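Local atomic coordinates of iron binding protein FbpA (Mannheimia haemolytica, PDB entry 1Q35), a protein that binds ferric iron and, as a periplasmic solute-binding protein, probably delivers it to an uptake system in the inner membrane. Residues A[52-57]-A[248-253]. Sequence-based numbering, arbitrary orientation.
Sequences ADVLLT and KLIEYL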
ATOM      1  N   ALA A  52       2.312   9.496 -20.949  1.00 15.36           N
ATOM      2  CA  ALA A  52       2.296   8.392 -19.995  1.00 14.76           C
ATOM      3  C   ALA A  52       1.945   7.065 -20.656  1.00 13.96           C
ATOM      4  O   ALA A  52       0.980   6.981 -21.411  1.00 13.54           O
ATOM      5  CB  ALA A  52       1.318   8.678 -18.869  1.00 14.84           C
ATOM      6  N   ASP A  53       2.748   6.044 -20.374  1.00 13.34           N
ATOM      7  CA  ASP A  53       2.441   4.667 -20.747  1.00 13.07           C
ATOM      8  C   ASP A  53       1.911   3.868 -19.567  1.00 12.74           C
ATOM      9  O   ASP A  53       0.877   3.221 -19.669  1.00 12.67           O
ATOM     10  CB  ASP A  53       3.687   3.960 -21.280  1.00 13.09           C
ATOM     11  CG  ASP A  53       4.052   4.412 -22.659  1.00 13.49           C
ATOM     12  OD1 ASP A  53       5.233   4.727 -22.904  1.00 13.91           O
ATOM     13  OD2 ASP A  53       3.203   4.491 -23.557  1.00 14.12           O
ATOM     14  N   VAL A  54       2.640   3.925 -18.454  1.00 12.56           N
ATOM     15  CA  VAL A  54       2.442   3.028 -17.319  1.00 13.07           C
ATOM     16  C   VAL A  54       2.393   3.864 -16.046  1.00 12.71           C
ATOM     17  O   VAL A  54       3.254   4.707 -15.832  1.00 12.93           O
ATOM     18  CB  VAL A  54       3.615   2.008 -17.259  1.00 13.78           C
ATOM     19  CG1 VAL A  54       3.542   1.121 -16.017  1.00 14.41           C
ATOM     20  CG2 VAL A  54       3.644   1.169 -18.536  1.00 14.20           C
ATOM     21  N   LEU A  55       1.363   3.661 -15.229  1.00 12.25           N
ATOM     22  CA  LEU A  55       1.261   4.308 -13.925  1.00 12.27           C
ATOM     23  C   LEU A  55       1.384   3.221 -12.854  1.00 11.24           C
ATOM     24  O   LEU A  55       0.569   2.299 -12.806  1.00 10.87           O
ATOM     25  CB  LEU A  55      -0.058   5.080 -13.799  1.00 13.19           C
ATOM     26  CG  LEU A  55      -0.535   5.784 -15.081  1.00 15.49           C
ATOM     27  CD1 LEU A  55      -1.918   6.387 -14.906  1.00 16.41           C
ATOM     28  CD2 LEU A  55       0.459   6.848 -15.525  1.00 16.01           C
ATOM     29  N   LEU A  56       2.433   3.310 -12.033  1.00 10.64           N
ATOM     30  CA  LEU A  56       2.705   2.339 -10.970  1.00 10.57           C
ATOM     31  C   LEU A  56       2.188   2.877  -9.647  1.00 10.19           C
ATOM     32  O   LEU A  56       2.679   3.882  -9.145  1.00 10.94           O
ATOM     33  CB  LEU A  56       4.205   2.053 -10.861  1.00 10.86           C
ATOM     34  CG  LEU A  56       4.821   1.315 -12.053  1.00 12.21           C
ATOM     35  CD1 LEU A  56       6.326   1.292 -11.941  1.00 12.66           C
ATOM     36  CD2 LEU A  56       4.287  -0.099 -12.156  1.00 13.26           C
ATOM     37  N   THR A  57       1.183   2.198  -9.105  1.00 10.02           N
ATOM     38  CA  THR A  57       0.431   2.663  -7.944  1.00  9.73           C
ATOM     39  C   THR A  57       0.769   1.882  -6.674  1.00  9.28           C
ATOM     40  O   THR A  57       1.358   0.798  -6.730  1.00  8.98           O
ATOM     41  CB  THR A  57      -1.065   2.512  -8.241  1.00 10.03           C
ATOM     42  OG1 THR A  57      -1.328   1.163  -8.648  1.00 10.69           O
ATOM     43  CG2 THR A  57      -1.473   3.366  -9.436  1.00 10.88           C
ATOM     44  N   LYS A 248       4.526  -5.212 -22.392  1.00 13.52           N
ATOM     45  CA  LYS A 248       5.684  -6.036 -22.054  1.00 14.08           C
ATOM     46  C   LYS A 248       6.207  -5.737 -20.644  1.00 13.72           C
ATOM     47  O   LYS A 248       6.626  -6.651 -19.940  1.00 14.02           O
ATOM     48  CB  LYS A 248       6.791  -5.873 -23.096  1.00 14.68           C
ATOM     49  CG  LYS A 248       6.479  -6.601 -24.404  1.00 16.47           C
ATOM     50  CD  LYS A 248       7.528  -6.364 -25.475  1.00 18.84           C
ATOM     51  CE  LYS A 248       7.218  -7.171 -26.734  1.00 20.12           C
ATOM     52  NZ  LYS A 248       7.835  -6.591 -27.960  1.00 21.26           N
ATOM     53  N   LEU A 249       6.165  -4.474 -20.234  1.00 13.02           N
ATOM     54  CA  LEU A 249       6.585  -4.102 -18.881  1.00 12.69           C
ATOM     55  C   LEU A 249       5.674  -4.714 -17.818  1.00 12.56           C
ATOM     56  O   LEU A 249       6.168  -5.307 -16.855  1.00 12.91           O
ATOM     57  CB  LEU A 249       6.648  -2.584 -18.713  1.00 12.57           C
ATOM     58  CG  LEU A 249       6.966  -2.095 -17.291  1.00 12.36           C
ATOM     59  CD1 LEU A 249       8.264  -2.690 -16.756  1.00 12.26           C
ATOM     60  CD2 LEU A 249       7.034  -0.595 -17.256  1.00 12.74           C
ATOM     61  N   ILE A 250       4.359  -4.594 -17.970  1.00 12.36           N
ATOM     62  CA  ILE A 250       3.478  -5.106 -16.926  1.00 12.56           C
ATOM     63  C   ILE A 250       3.460  -6.637 -16.921  1.00 12.41           C
ATOM     64  O   ILE A 250       3.378  -7.247 -15.861  1.00 12.45           O
ATOM     65  CB  ILE A 250       2.065  -4.452 -16.955  1.00 12.76           C
ATOM     66  CG1 ILE A 250       1.230  -4.873 -18.161  1.00 13.31           C
ATOM     67  CG2 ILE A 250       2.188  -2.940 -16.924  1.00 13.22           C
ATOM     68  CD1 ILE A 250      -0.210  -4.431 -18.041  1.00 13.85           C
ATOM     69  N   GLU A 251       3.604  -7.255 -18.093  1.00 12.56           N
ATOM     70  CA  GLU A 251       3.787  -8.701 -18.176  1.00 12.52           C
ATOM     71  C   GLU A 251       5.067  -9.129 -17.457  1.00 12.53           C
ATOM     72  O   GLU A 251       5.071 -10.119 -16.732  1.00 12.77           O
ATOM     73  CB  GLU A 251       3.812  -9.160 -19.641  1.00 12.79           C
ATOM     74  CG  GLU A 251       2.439  -9.111 -20.301  1.00 13.60           C
ATOM     75  CD  GLU A 251       2.445  -9.448 -21.785  1.00 15.02           C
ATOM     76  OE1 GLU A 251       1.374  -9.831 -22.296  1.00 16.02           O
ATOM     77  OE2 GLU A 251       3.500  -9.320 -22.439  1.00 15.85           O
ATOM     78  N   TYR A 252       6.138  -8.370 -17.646  1.00 12.46           N
ATOM     79  CA  TYR A 252       7.407  -8.646 -16.971  1.00 12.57           C
ATOM     80  C   TYR A 252       7.258  -8.548 -15.452  1.00 12.32           C
ATOM     81  O   TYR A 252       7.738  -9.414 -14.721  1.00 12.56           O
ATOM     82  CB  TYR A 252       8.496  -7.673 -17.431  1.00 12.83           C
ATOM     83  CG  TYR A 252       9.864  -7.982 -16.860  1.00 13.79           C
ATOM     84  CD1 TYR A 252      10.271  -7.444 -15.642  1.00 14.88           C
ATOM     85  CD2 TYR A 252      10.746  -8.820 -17.532  1.00 14.84           C
ATOM     86  CE1 TYR A 252      11.519  -7.732 -15.108  1.00 15.22           C
ATOM     87  CE2 TYR A 252      11.998  -9.114 -17.011  1.00 14.93           C
ATOM     88  CZ  TYR A 252      12.379  -8.563 -15.800  1.00 15.45           C
ATOM     89  OH  TYR A 252      13.618  -8.854 -15.278  1.00 16.30           O
ATOM     90  N   LEU A 253       6.595  -7.496 -14.985  1.00 12.02           N
ATOM     91  CA  LEU A 253       6.430  -7.282 -13.546  1.00 11.85           C
ATOM     92  C   LEU A 253       5.567  -8.370 -12.907  1.00 11.81           C
ATOM     93  O   LEU A 253       5.697  -8.629 -11.705  1.00 11.81           O
ATOM     94  CB  LEU A 253       5.861  -5.888 -13.257  1.00 11.94           C
ATOM     95  CG  LEU A 253       6.799  -4.727 -13.603  1.00 11.94           C
ATOM     96  CD1 LEU A 253       6.091  -3.391 -13.456  1.00 12.05           C
ATOM     97  CD2 LEU A 253       8.074  -4.753 -12.762  1.00 12.15           C
TER
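Val54 meets Leu249 through methyl groups alone. Leu249 CD2 sits against both branches of the valine, 4.0 Å from Val54 CG2 and 4.1 Å from Val54 CG1. The valine is turned with CG1 anti to its own N (chi1 175°), and both methyls then face the helix. CG1 also looks toward Ile250, but this touch is looser, with Val54 CG1 and Ile250 CG2 4.4 Å apart. One turn further along the helix, Leu56 and Leu253 cross at an angle, and a single methyl from each makes the contact, Leu56 CD2 to Leu253 CD1 at 4.0 Å. Strand 54-57 belongs to the central sheet of one lobe of a periplasmic binding protein fold, and helix 243-254 packs on that sheet. The strand and helix segments run 30° from parallel, with axes 10.4 Å apart. This spacing suits a layer of aliphatic side chains, and all five touching residues are buried. Val6 of strand 3-8 and Val234 of strand 228-236 extend the apolar layer, and Leu19 and Phe22 of helix 16-26 cover Leu249. The other side of the helix is more open. Lys248 is exposed there. Glu251 and Tyr252 are partly exposed; the Glu251 carboxylate hydrogen-bonds to Ser77 and the Tyr252 hydroxyl to Asp25. Leu56 lies about 11 Å, side chain to side chain, from Tyr142, which binds ferric iron in the loaded protein; no iron is bound in this model.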